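Side-chain contacts in periplasmic aliphatic sulphonates-binding protein (Escherichia coli, PDB 2X26), which probably binds aliphatic sulfonates in the periplasm and delivers them to an ABC transporter for uptake into the cell: residues G60-I65 and S116-L121; R122-R125 and K130-D133. All blocks are in the same frame, centred on the assembly; numbering follows the deposited sequence.

Interaction 1. Residues G60-I65 and S116-L121; sequences GDIPPI and SHNLLL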
loop_
_atom_site.group_PDB
_atom_site.type_symbol
_atom_site.label_atom_id
_atom_site.label_comp_id
_atom_site.label_asym_id
_atom_site.label_seq_id
_atom_site.Cartn_x
_atom_site.Cartn_y
_atom_site.Cartn_z
ATOM N N GLY A 60 1.460 -1.439 1.243
ATOM C CA GLY A 60 0.450 -1.465 2.292
ATOM C C GLY A 60 1.068 -1.225 3.648
ATOM O O GLY A 60 2.260 -0.937 3.752
ATOM N N ASP A 61 0.267 -1.388 4.695
ATOM C CA ASP A 61 0.759 -1.118 6.047
ATOM C C ASP A 61 1.688 -2.223 6.612
ATOM O O ASP A 61 2.520 -1.962 7.521
ATOM C CB ASP A 61 -0.405 -0.807 6.996
ATOM C CG ASP A 61 -1.491 -1.877 7.025
ATOM O OD1 ASP A 61 -1.835 -2.432 5.956
ATOM O OD2 ASP A 61 -2.040 -2.133 8.151
ATOM N N ILE A 62 1.627 -3.419 6.038
ATOM C CA ILE A 62 2.380 -4.520 6.616
ATOM C C ILE A 62 3.862 -4.608 6.211
ATOM O O ILE A 62 4.724 -4.677 7.113
ATOM C CB ILE A 62 1.688 -5.906 6.387
ATOM C CG1 ILE A 62 0.258 -5.932 6.960
ATOM C CG2 ILE A 62 2.591 -7.024 6.963
ATOM C CD1 ILE A 62 0.120 -5.324 8.354
ATOM N N PRO A 63 4.177 -4.573 4.891
ATOM C CA PRO A 63 5.594 -4.734 4.524
ATOM C C PRO A 63 6.577 -3.824 5.261
ATOM O O PRO A 63 7.655 -4.290 5.608
ATOM C CB PRO A 63 5.600 -4.548 2.990
ATOM C CG PRO A 63 4.185 -5.067 2.554
ATOM C CD PRO A 63 3.287 -4.569 3.698
ATOM N N PRO A 64 6.248 -2.533 5.503
ATOM C CA PRO A 64 7.221 -1.686 6.168
ATOM C C PRO A 64 7.563 -2.133 7.567
ATOM O O PRO A 64 8.670 -1.840 8.045
ATOM C CB PRO A 64 6.512 -0.347 6.323
ATOM C CG PRO A 64 5.467 -0.348 5.242
ATOM C CD PRO A 64 5.079 -1.776 5.031
ATOM N N ILE A 65 6.613 -2.782 8.248
ATOM C CA ILE A 65 6.892 -3.241 9.621
ATOM C C ILE A 65 8.012 -4.288 9.564
ATOM O O ILE A 65 8.975 -4.234 10.363
ATOM C CB ILE A 65 5.618 -3.859 10.275
ATOM C CG1 ILE A 65 4.569 -2.778 10.410
ATOM C CG2 ILE A 65 5.996 -4.499 11.643
ATOM C CD1 ILE A 65 3.113 -3.296 10.815
ATOM N N SER A 116 -4.111 -9.964 4.874
ATOM C CA SER A 116 -5.186 -10.893 5.274
ATOM C C SER A 116 -4.903 -11.582 6.637
ATOM O O SER A 116 -5.838 -11.845 7.390
ATOM C CB SER A 116 -5.474 -11.965 4.213
ATOM O OG SER A 116 -5.932 -11.326 3.020
ATOM N N HIS A 117 -3.618 -11.878 6.920
ATOM C CA HIS A 117 -3.206 -12.448 8.226
ATOM C C HIS A 117 -3.578 -11.408 9.297
ATOM O O HIS A 117 -4.128 -11.775 10.346
ATOM C CB HIS A 117 -1.680 -12.753 8.172
ATOM C CG HIS A 117 -1.132 -13.541 9.335
ATOM N ND1 HIS A 117 -0.034 -14.377 9.209
ATOM C CD2 HIS A 117 -1.465 -13.553 10.652
ATOM C CE1 HIS A 117 0.262 -14.889 10.396
ATOM N NE2 HIS A 117 -0.602 -14.416 11.283
ATOM N N ASN A 118 -3.333 -10.119 9.032
ATOM C CA ASN A 118 -3.628 -9.074 10.010
ATOM C C ASN A 118 -5.148 -8.993 10.204
ATOM O O ASN A 118 -5.639 -8.949 11.344
ATOM C CB ASN A 118 -3.037 -7.725 9.533
ATOM C CG ASN A 118 -3.314 -6.595 10.459
ATOM O OD1 ASN A 118 -2.931 -6.626 11.641
ATOM N ND2 ASN A 118 -3.941 -5.534 9.936
ATOM N N LEU A 119 -5.893 -8.998 9.095
ATOM C CA LEU A 119 -7.367 -8.863 9.166
ATOM C C LEU A 119 -7.905 -10.024 9.966
ATOM O O LEU A 119 -8.742 -9.838 10.847
ATOM C CB LEU A 119 -8.025 -8.908 7.767
ATOM C CG LEU A 119 -9.574 -8.926 7.778
ATOM C CD1 LEU A 119 -9.999 -7.566 7.628
ATOM C CD2 LEU A 119 -10.097 -9.662 6.614
ATOM N N LEU A 120 -7.383 -11.214 9.693
ATOM C CA LEU A 120 -7.904 -12.422 10.332
ATOM C C LEU A 120 -7.608 -12.464 11.814
ATOM O O LEU A 120 -8.519 -12.796 12.599
ATOM C CB LEU A 120 -7.411 -13.705 9.647
ATOM C CG LEU A 120 -8.018 -14.989 10.191
ATOM C CD1 LEU A 120 -9.575 -15.078 10.016
ATOM C CD2 LEU A 120 -7.310 -16.203 9.544
ATOM N N LEU A 121 -6.373 -12.138 12.229
ATOM C CA LEU A 121 -6.064 -12.037 13.682
ATOM C C LEU A 121 -7.033 -11.083 14.379
ATOM O O LEU A 121 -7.546 -11.410 15.448
ATOM C CB LEU A 121 -4.641 -11.517 13.934
ATOM C CG LEU A 121 -3.490 -12.519 13.747
ATOM C CD1 LEU A 121 -2.182 -11.765 13.852
ATOM C CD2 LEU A 121 -3.565 -13.538 14.863
#
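Ile-62 meets Asn-118 through the far end of its longer branch: CD1 lies 4.1 Å from Asn-118 CB, an apolar touch on the aliphatic stem of the amide side chain. The two side chains lie askew to each other, and both leave their backbones toward the partner segment across a CA separation of 8.3 Å. In Ile-62, chi1 of -57° puts CG1 anti to the carbonyl carbon, and chi2 of -45° then turns CD1 onto Asn-118 CB. Asn-118 extends from its helix with CG anti to the backbone N (chi1 179°). Its amide is not bonded across the contact: Asp-61 OD2 stops 4.3 Å from Asn-118 ND2, too far for a hydrogen bond, whereas OD1 accepts one from Arg-122 NE in the next turn of the same helix. Thr-264 of helix 255-270 touches both Ile-62 and Asn-118, and Gln-261 donates through NE2 to Asp-61 O. The junction is narrow, burying 76 Å² over both sides. Since strand 56-59, which precedes residues 60-65, and strand 107-110, which precedes helix 115-126, belong to different five-stranded sheets, this is a lobe-to-lobe contact of the two-domain periplasmic binding protein fold.

Interaction 2. Residues R122-R125 and K130-D133; sequences RALR and KFTD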
loop_
_atom_site.group_PDB
_atom_site.type_symbol
_atom_site.label_atom_id
_atom_site.label_comp_id
_atom_site.label_asym_id
_atom_site.label_seq_id
_atom_site.Cartn_x
_atom_site.Cartn_y
_atom_site.Cartn_z
ATOM N N ARG A 122 -7.272 -9.908 13.772
ATOM C CA ARG A 122 -8.162 -8.903 14.374
ATOM C C ARG A 122 -9.631 -9.279 14.382
ATOM O O ARG A 122 -10.315 -9.068 15.391
ATOM C CB ARG A 122 -7.994 -7.568 13.684
ATOM C CG ARG A 122 -6.642 -6.935 13.981
ATOM C CD ARG A 122 -6.435 -5.828 13.012
ATOM N NE ARG A 122 -5.044 -5.415 13.044
ATOM C CZ ARG A 122 -4.583 -4.414 13.782
ATOM N NH1 ARG A 122 -5.412 -3.693 14.558
ATOM N NH2 ARG A 122 -3.289 -4.136 13.720
ATOM N N ALA A 123 -10.104 -9.857 13.278
ATOM C CA ALA A 123 -11.484 -10.337 13.197
ATOM C C ALA A 123 -11.743 -11.443 14.225
ATOM O O ALA A 123 -12.795 -11.452 14.897
ATOM C CB ALA A 123 -11.788 -10.858 11.776
ATOM N N LEU A 124 -10.818 -12.409 14.299
ATOM C CA LEU A 124 -10.983 -13.507 15.248
ATOM C C LEU A 124 -10.989 -12.977 16.668
ATOM O O LEU A 124 -11.802 -13.413 17.511
ATOM C CB LEU A 124 -9.882 -14.559 15.072
ATOM C CG LEU A 124 -9.909 -15.374 13.774
ATOM C CD1 LEU A 124 -8.707 -16.321 13.777
ATOM C CD2 LEU A 124 -11.202 -16.191 13.716
ATOM N N ARG A 125 -10.108 -12.015 16.939
ATOM C CA ARG A 125 -10.006 -11.440 18.287
ATOM C C ARG A 125 -11.319 -10.787 18.728
ATOM O O ARG A 125 -11.717 -10.933 19.899
ATOM C CB ARG A 125 -8.858 -10.424 18.413
ATOM C CG ARG A 125 -8.659 -9.871 19.847
ATOM C CD ARG A 125 -7.280 -9.202 20.050
ATOM N NE ARG A 125 -7.074 -8.122 19.084
ATOM C CZ ARG A 125 -5.951 -7.422 18.915
ATOM N NH1 ARG A 125 -4.877 -7.654 19.666
ATOM N NH2 ARG A 125 -5.922 -6.470 17.988
ATOM N N LYS A 130 -8.630 -17.117 18.849
ATOM C CA LYS A 130 -7.228 -16.983 18.460
ATOM C C LYS A 130 -6.925 -17.955 17.294
ATOM O O LYS A 130 -7.784 -18.757 16.928
ATOM C CB LYS A 130 -6.339 -17.308 19.668
ATOM C CG LYS A 130 -6.316 -16.257 20.800
ATOM C CD LYS A 130 -5.278 -16.675 21.850
ATOM C CE LYS A 130 -5.010 -15.557 22.870
ATOM N NZ LYS A 130 -6.084 -15.367 23.922
ATOM N N PHE A 131 -5.720 -17.904 16.726
ATOM C CA PHE A 131 -5.361 -18.842 15.648
ATOM C C PHE A 131 -5.398 -20.298 16.086
ATOM O O PHE A 131 -5.473 -21.206 15.246
ATOM C CB PHE A 131 -3.971 -18.544 15.070
ATOM C CG PHE A 131 -3.984 -17.571 13.936
ATOM C CD1 PHE A 131 -5.038 -16.677 13.760
ATOM C CD2 PHE A 131 -2.927 -17.541 13.042
ATOM C CE1 PHE A 131 -5.019 -15.753 12.676
ATOM C CE2 PHE A 131 -2.892 -16.645 12.014
ATOM C CZ PHE A 131 -3.943 -15.762 11.810
ATOM N N THR A 132 -5.305 -20.526 17.395
ATOM C CA THR A 132 -5.345 -21.901 17.910
ATOM C C THR A 132 -6.789 -22.392 17.939
ATOM O O THR A 132 -7.042 -23.548 18.245
ATOM C CB THR A 132 -4.647 -22.060 19.295
ATOM O OG1 THR A 132 -5.085 -21.049 20.207
ATOM C CG2 THR A 132 -3.144 -21.998 19.153
ATOM N N ASP A 133 -7.735 -21.507 17.599
ATOM C CA ASP A 133 -9.166 -21.849 17.645
ATOM C C ASP A 133 -9.687 -22.210 16.241
ATOM O O ASP A 133 -10.817 -22.663 16.105
ATOM C CB ASP A 133 -9.996 -20.718 18.263
ATOM C CG ASP A 133 -9.712 -20.519 19.762
ATOM O OD1 ASP A 133 -9.811 -21.499 20.561
ATOM O OD2 ASP A 133 -9.407 -19.365 20.159
#
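Leu-124 sets one methyl, CD1, against the ring of Phe-131, 3.7 Å from Phe-131 CD1 and 3.9 Å from Phe-131 CE1. The methyl comes in obliquely to the ring plane, and the two side chains cross at about a right angle. The same methyl lies 4.1 Å from Lys-130 O, so Leu-124 packs on the backbone of the loop as well as on its ring. Phe-131 leaves its backbone pointing away from the helix, yet its ring comes back to it, with CD1 and CE1 as the ring atoms that touch Leu-124. Lys-130 has the closest CA to that of Leu-124, at 6.0 Å, but its own side chain sets off away from the helix, and the residue is solvent-exposed. These residues sit in a beta-alpha-beta crossover: helix 115-126 connects the parallel neighbouring strands 107-110 and 135-138, and residues 130-133 form the turn leading into the second strand. The evidence for a beta-turn is the bond from Asp-133 N to Lys-130 O, 2.8 Å, together with near type I backbone angles at Phe-131 and Thr-132. Asp-133 fastens the turn a second time, because its OD2 accepts Lys-130 N at 2.7 Å with an N-H...O angle of 158°, using the lone pair anti to the other carboxylate oxygen. Lys-130 is thus gripped through both its amide and its carbonyl by one residue, which fixes the backbone beside Leu-124. Farther out, Asp-133 is backbone-bonded to Gly-105. Leu-124 also touches Val-100, Leu-129 and Ile-134, while the Phe-131 ring reaches Pro-136 and Tyr-138 of strand 135-138 and meets the ring of Phe-110.

Helix 115-126 supplies one side of both contacts, whose centres lie 14 Å apart. Along the chain the two follow in series, 60-65 and 116-121 ahead of 122-125 and 130-133. The centre of interaction 1, where the helix meets the other lobe, is about 10 Å from the centre of the chain; that of interaction 2, where residues 122-125 pack on the loop within their own lobe, is about 24 Å from it. Phe-131 of interaction 2 also packs against residues of interaction 1: Phe-131 CE2 lies 3.3 Å from His-117 NE2, and Phe-131 CE1 lies 3.4 Å from Leu-121 CD2. One helix thus faces the other lobe with its Asn-118 turn and packs on the loop of its own lobe with its Leu-124 turn.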